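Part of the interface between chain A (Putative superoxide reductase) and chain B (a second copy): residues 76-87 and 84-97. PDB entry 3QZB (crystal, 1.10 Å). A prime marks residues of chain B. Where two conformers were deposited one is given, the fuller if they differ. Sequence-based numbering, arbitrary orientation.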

# COMPACT_ATOMS: atom_id res chain seq x y z
N GLY A 76 22.93 14.31 -7.24
CA GLY A 76 23.01 15.71 -6.86
C GLY A 76 21.76 16.23 -6.15
O GLY A 76 21.74 17.39 -5.75
N ASP A 77 20.73 15.41 -6.00
CA ASP A 77 19.50 15.84 -5.31
C ASP A 77 19.54 15.41 -3.85
O ASP A 77 20.13 14.37 -3.53
CB ASP A 77 18.32 15.21 -6.02
CG ASP A 77 16.99 15.75 -5.59
OD1 ASP A 77 16.64 16.88 -6.01
OD2 ASP A 77 16.32 15.06 -4.77
N PRO A 78 18.86 16.13 -2.94
CA PRO A 78 18.93 15.73 -1.53
C PRO A 78 18.11 14.48 -1.15
O PRO A 78 18.25 14.01 -0.01
CB PRO A 78 18.33 16.95 -0.80
CG PRO A 78 18.44 18.09 -1.73
CD PRO A 78 18.28 17.48 -3.07
N TYR A 79 17.21 14.03 -2.01
CA TYR A 79 16.12 13.16 -1.60
C TYR A 79 16.11 11.83 -2.38
O TYR A 79 16.72 11.71 -3.45
CB TYR A 79 14.78 13.89 -1.76
CG TYR A 79 14.75 15.23 -1.05
CD1 TYR A 79 14.88 15.32 0.34
CD2 TYR A 79 14.64 16.39 -1.75
CE1 TYR A 79 14.87 16.53 0.98
CE2 TYR A 79 14.65 17.63 -1.13
CZ TYR A 79 14.80 17.69 0.24
OH TYR A 79 14.79 18.91 0.89
N VAL A 80 15.29 10.88 -1.87
CA VAL A 80 14.79 9.80 -2.65
C VAL A 80 13.34 10.00 -3.01
O VAL A 80 12.59 10.71 -2.30
CB VAL A 80 14.93 8.42 -1.96
CG1 VAL A 80 16.40 8.02 -1.88
CG2 VAL A 80 14.31 8.39 -0.55
N TYR A 81 12.91 9.31 -4.09
CA TYR A 81 11.57 9.33 -4.58
C TYR A 81 11.09 7.91 -4.67
O TYR A 81 11.77 7.05 -5.22
CB TYR A 81 11.46 10.05 -5.95
CG TYR A 81 12.03 11.45 -5.85
CD1 TYR A 81 11.27 12.50 -5.44
CD2 TYR A 81 13.38 11.65 -5.97
CE1 TYR A 81 11.84 13.76 -5.24
CE2 TYR A 81 13.92 12.88 -5.78
CZ TYR A 81 13.15 13.95 -5.43
OH TYR A 81 13.70 15.21 -5.21
N GLU A 82 9.91 7.64 -4.11
CA GLU A 82 9.33 6.30 -4.14
C GLU A 82 8.79 6.05 -5.54
O GLU A 82 7.81 6.65 -5.97
CB GLU A 82 8.22 6.16 -3.10
CG GLU A 82 7.78 4.69 -2.91
CD GLU A 82 6.73 4.52 -1.85
OE1 GLU A 82 5.64 5.14 -2.00
OE2 GLU A 82 6.98 3.74 -0.88
N VAL A 83 9.47 5.20 -6.27
CA VAL A 83 9.00 4.75 -7.58
C VAL A 83 7.70 3.95 -7.47
O VAL A 83 6.77 4.13 -8.22
CB VAL A 83 10.10 3.93 -8.29
CG1 VAL A 83 9.61 3.14 -9.49
CG2 VAL A 83 11.27 4.85 -8.66
N GLY A 84 7.63 3.08 -6.44
CA GLY A 84 6.46 2.28 -6.24
C GLY A 84 6.63 1.35 -5.05
O GLY A 84 7.72 1.16 -4.59
N ARG A 85 5.48 0.82 -4.60
CA ARG A 85 5.43 -0.25 -3.61
C ARG A 85 4.62 -1.35 -4.26
O ARG A 85 3.52 -1.10 -4.81
CB ARG A 85 4.79 0.22 -2.30
CG ARG A 85 4.61 -0.93 -1.27
CD ARG A 85 4.05 -0.40 0.01
NE ARG A 85 3.52 -1.41 0.92
CZ ARG A 85 3.91 -1.59 2.20
NH1 ARG A 85 5.06 -1.12 2.68
NH2 ARG A 85 3.14 -2.32 3.00
N TYR A 86 5.15 -2.58 -4.20
CA TYR A 86 4.60 -3.72 -4.93
C TYR A 86 4.38 -4.85 -3.90
O TYR A 86 5.35 -5.40 -3.37
CB TYR A 86 5.58 -4.14 -6.04
CG TYR A 86 6.08 -2.96 -6.87
CD1 TYR A 86 5.26 -2.41 -7.86
CD2 TYR A 86 7.27 -2.34 -6.57
CE1 TYR A 86 5.67 -1.24 -8.57
CE2 TYR A 86 7.67 -1.21 -7.28
CZ TYR A 86 6.89 -0.65 -8.24
OH TYR A 86 7.35 0.47 -8.90
N GLU A 87 3.12 -5.09 -3.61
CA GLU A 87 2.73 -5.99 -2.55
C GLU A 87 2.36 -7.35 -3.12
O GLU A 87 1.62 -7.41 -4.10
CB GLU A 87 1.55 -5.41 -1.77
CG GLU A 87 1.88 -4.14 -1.07
CD GLU A 87 0.76 -3.63 -0.21
OE1 GLU A 87 -0.29 -4.26 -0.07
OE2 GLU A 87 0.92 -2.49 0.32
N GLY B 84 -2.26 -8.79 -5.19
CA GLY B 84 -1.30 -7.75 -4.90
C GLY B 84 -1.89 -6.38 -5.20
O GLY B 84 -2.89 -6.28 -5.85
N ARG B 85 -1.20 -5.37 -4.65
CA ARG B 85 -1.46 -3.97 -4.98
C ARG B 85 -0.14 -3.41 -5.44
O ARG B 85 0.91 -3.61 -4.78
CB ARG B 85 -1.98 -3.20 -3.76
CG ARG B 85 -2.16 -1.67 -4.04
CD ARG B 85 -2.74 -0.99 -2.84
NE ARG B 85 -2.63 0.47 -2.84
CZ ARG B 85 -3.66 1.33 -2.74
NH1 ARG B 85 -4.93 0.97 -2.97
NH2 ARG B 85 -3.40 2.60 -2.44
N TYR B 86 -0.17 -2.72 -6.59
CA TYR B 86 1.05 -2.27 -7.28
C TYR B 86 0.91 -0.76 -7.51
O TYR B 86 0.05 -0.34 -8.31
CB TYR B 86 1.19 -3.05 -8.61
CG TYR B 86 1.00 -4.55 -8.43
CD1 TYR B 86 2.04 -5.34 -7.92
CD2 TYR B 86 -0.23 -5.14 -8.66
CE1 TYR B 86 1.83 -6.73 -7.65
CE2 TYR B 86 -0.41 -6.50 -8.41
CZ TYR B 86 0.58 -7.28 -7.91
OH TYR B 86 0.32 -8.62 -7.69
N GLU B 87 1.68 -0.01 -6.77
CA GLU B 87 1.56 1.43 -6.73
C GLU B 87 2.62 2.07 -7.63
O GLU B 87 3.78 1.67 -7.57
CB GLU B 87 1.72 1.93 -5.30
CG GLU B 87 0.64 1.46 -4.39
CD GLU B 87 0.73 2.04 -3.01
OE1 GLU B 87 1.58 2.90 -2.72
OE2 GLU B 87 -0.08 1.59 -2.15
N PHE B 88 2.20 3.10 -8.34
CA PHE B 88 3.04 3.86 -9.28
C PHE B 88 3.15 5.26 -8.69
O PHE B 88 2.15 6.01 -8.81
CB PHE B 88 2.39 3.85 -10.66
CG PHE B 88 1.92 2.47 -11.06
CD1 PHE B 88 2.84 1.41 -11.16
CD2 PHE B 88 0.61 2.21 -11.33
CE1 PHE B 88 2.37 0.13 -11.49
CE2 PHE B 88 0.19 0.93 -11.62
CZ PHE B 88 1.08 -0.10 -11.71
N ASN B 89 4.27 5.57 -8.03
CA ASN B 89 4.27 6.66 -7.10
C ASN B 89 5.11 7.87 -7.47
O ASN B 89 5.19 8.82 -6.70
CB ASN B 89 4.61 6.17 -5.69
CG ASN B 89 3.52 5.27 -5.12
OD1 ASN B 89 2.40 5.29 -5.63
ND2 ASN B 89 3.85 4.48 -4.09
N ALA B 90 5.76 7.86 -8.64
CA ALA B 90 6.52 9.00 -9.12
C ALA B 90 5.82 9.59 -10.33
O ALA B 90 5.49 8.85 -11.27
CB ALA B 90 7.94 8.59 -9.48
N HIS B 91 5.59 10.90 -10.30
CA HIS B 91 4.84 11.58 -11.35
C HIS B 91 5.46 12.95 -11.67
O HIS B 91 4.73 13.89 -11.95
CB HIS B 91 3.36 11.72 -11.03
CG HIS B 91 2.77 10.45 -10.50
ND1 HIS B 91 2.49 9.36 -11.28
CD2 HIS B 91 2.48 10.11 -9.24
CE1 HIS B 91 2.06 8.38 -10.50
NE2 HIS B 91 2.03 8.83 -9.26
N GLY B 92 6.78 13.03 -11.64
CA GLY B 92 7.47 14.28 -12.04
C GLY B 92 7.48 15.38 -11.00
O GLY B 92 7.93 16.49 -11.31
N GLU B 93 6.98 15.14 -9.81
CA GLU B 93 7.00 16.10 -8.73
C GLU B 93 8.40 16.45 -8.32
O GLU B 93 9.25 15.57 -8.28
CB GLU B 93 6.31 15.51 -7.51
CG GLU B 93 4.96 14.96 -7.85
CD GLU B 93 4.93 13.48 -8.19
OE1 GLU B 93 5.99 12.89 -8.46
OE2 GLU B 93 3.82 12.91 -8.23
N SER B 94 8.64 17.69 -7.92
CA SER B 94 9.90 18.06 -7.36
C SER B 94 9.81 19.40 -6.63
O SER B 94 8.92 20.21 -6.90
CB SER B 94 11.01 18.14 -8.40
OG SER B 94 10.88 19.30 -9.24
N VAL B 95 10.82 19.68 -5.83
CA VAL B 95 10.95 21.01 -5.17
C VAL B 95 11.02 22.11 -6.25
O VAL B 95 10.61 23.25 -6.03
CB VAL B 95 12.20 21.01 -4.26
CG1 VAL B 95 12.70 22.44 -3.88
CG2 VAL B 95 11.86 20.26 -2.98
N GLN B 96 11.68 21.82 -7.37
CA GLN B 96 11.90 22.79 -8.43
C GLN B 96 10.59 23.05 -9.20
O GLN B 96 10.54 24.03 -9.94
CB GLN B 96 13.00 22.29 -9.35
CG GLN B 96 14.34 22.14 -8.67
CD GLN B 96 14.42 20.88 -7.78
OE1 GLN B 96 13.95 19.82 -8.17
NE2 GLN B 96 15.08 21.00 -6.66
N GLY B 97 9.59 22.21 -9.04
CA GLY B 97 8.25 22.40 -9.58
C GLY B 97 7.62 21.14 -10.05
O GLY B 97 8.25 20.08 -10.26
O HOH W 1 14.98 18.64 -4.75
O HOH W 2 14.85 17.17 -8.12
O HOH W 3 12.36 17.48 -4.75

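The strand of one subunit meets its own copy at its own residue: Tyr86 lies across from Tyr86′, the CA atoms of the two tyrosines 4.5 Å apart, in the single bridge that joins the two antiparallel strands. Such self-pairing illustrates a general principle of contacts between identical chains, that one sequence can supply both sides of a joint, since the bonds nearest the centre recur with partners exchanged. Here Glu87′ N donates to Arg85 O and Glu87 N donates to Arg85′ O, each N to O distance 2.9 Å and each nearly straight at 167°. Farther along, Asn89′ N donates to Val83 O over 2.9 Å, so backbone contact continues beyond the bridge.

The side chains flanking the bridge repeat the same reciprocity. The CB of Tyr86 packs 4.2 Å from CD1 of Tyr86′, at the edge of that ring, so the tyrosines adjoin without stacking. Within each strand, Arg85 and Glu87 form a salt bridge, NE of Arg85 to OE2 of Glu87 at 2.9 Å, and Arg85′ and Glu87′ do likewise. Pairing opposite charges two residues apart suits a buried strand, where neighbouring side chains on one side of the sheet can satisfy each other. Glycine is equally well placed at position 84. The CA of Gly84 passes 3.1 Å from the O of Glu87′, and a CB there would fall only 2.4 Å from that oxygen and 2.1 Å from the OH of Tyr86 in its own chain.

Asn89′ does the most versatile work. Besides its backbone bond, its amide ND2 donates to Glu82 OE1 at 2.8 Å and to Glu87′ OE1 at 3.1 Å. An amide with two hydrogens can thus link two carboxylates, one in each chain, without bringing a charge of its own. The extended chi1 and chi2 of Glu82, both t, carry its carboxylate to this meeting although its CA-to-CB bond points sideways.

Toward the solvent, direct packing gives way to water. CE2 of Tyr79 touches CG2 of Val95′ at 4.3 Å, but Asp77 OD1 and Gln96′ NE2 remain 4.5 Å apart. Water 1 fills this gap, donating to Asp77 OD1 at 2.7 Å and accepting from Gln96′ NE2 at 3.0 Å. Water 3 similarly joins Tyr81 OH, 2.7 Å away, to Val95′ N, 2.9 Å away. Asp77 is held ready by its own chain, its OD2 accepting from Tyr81 OH at 2.7 Å and from Tyr79 N at 3.1 Å. Altogether the two stretches bury 690 Å², summed over both sides.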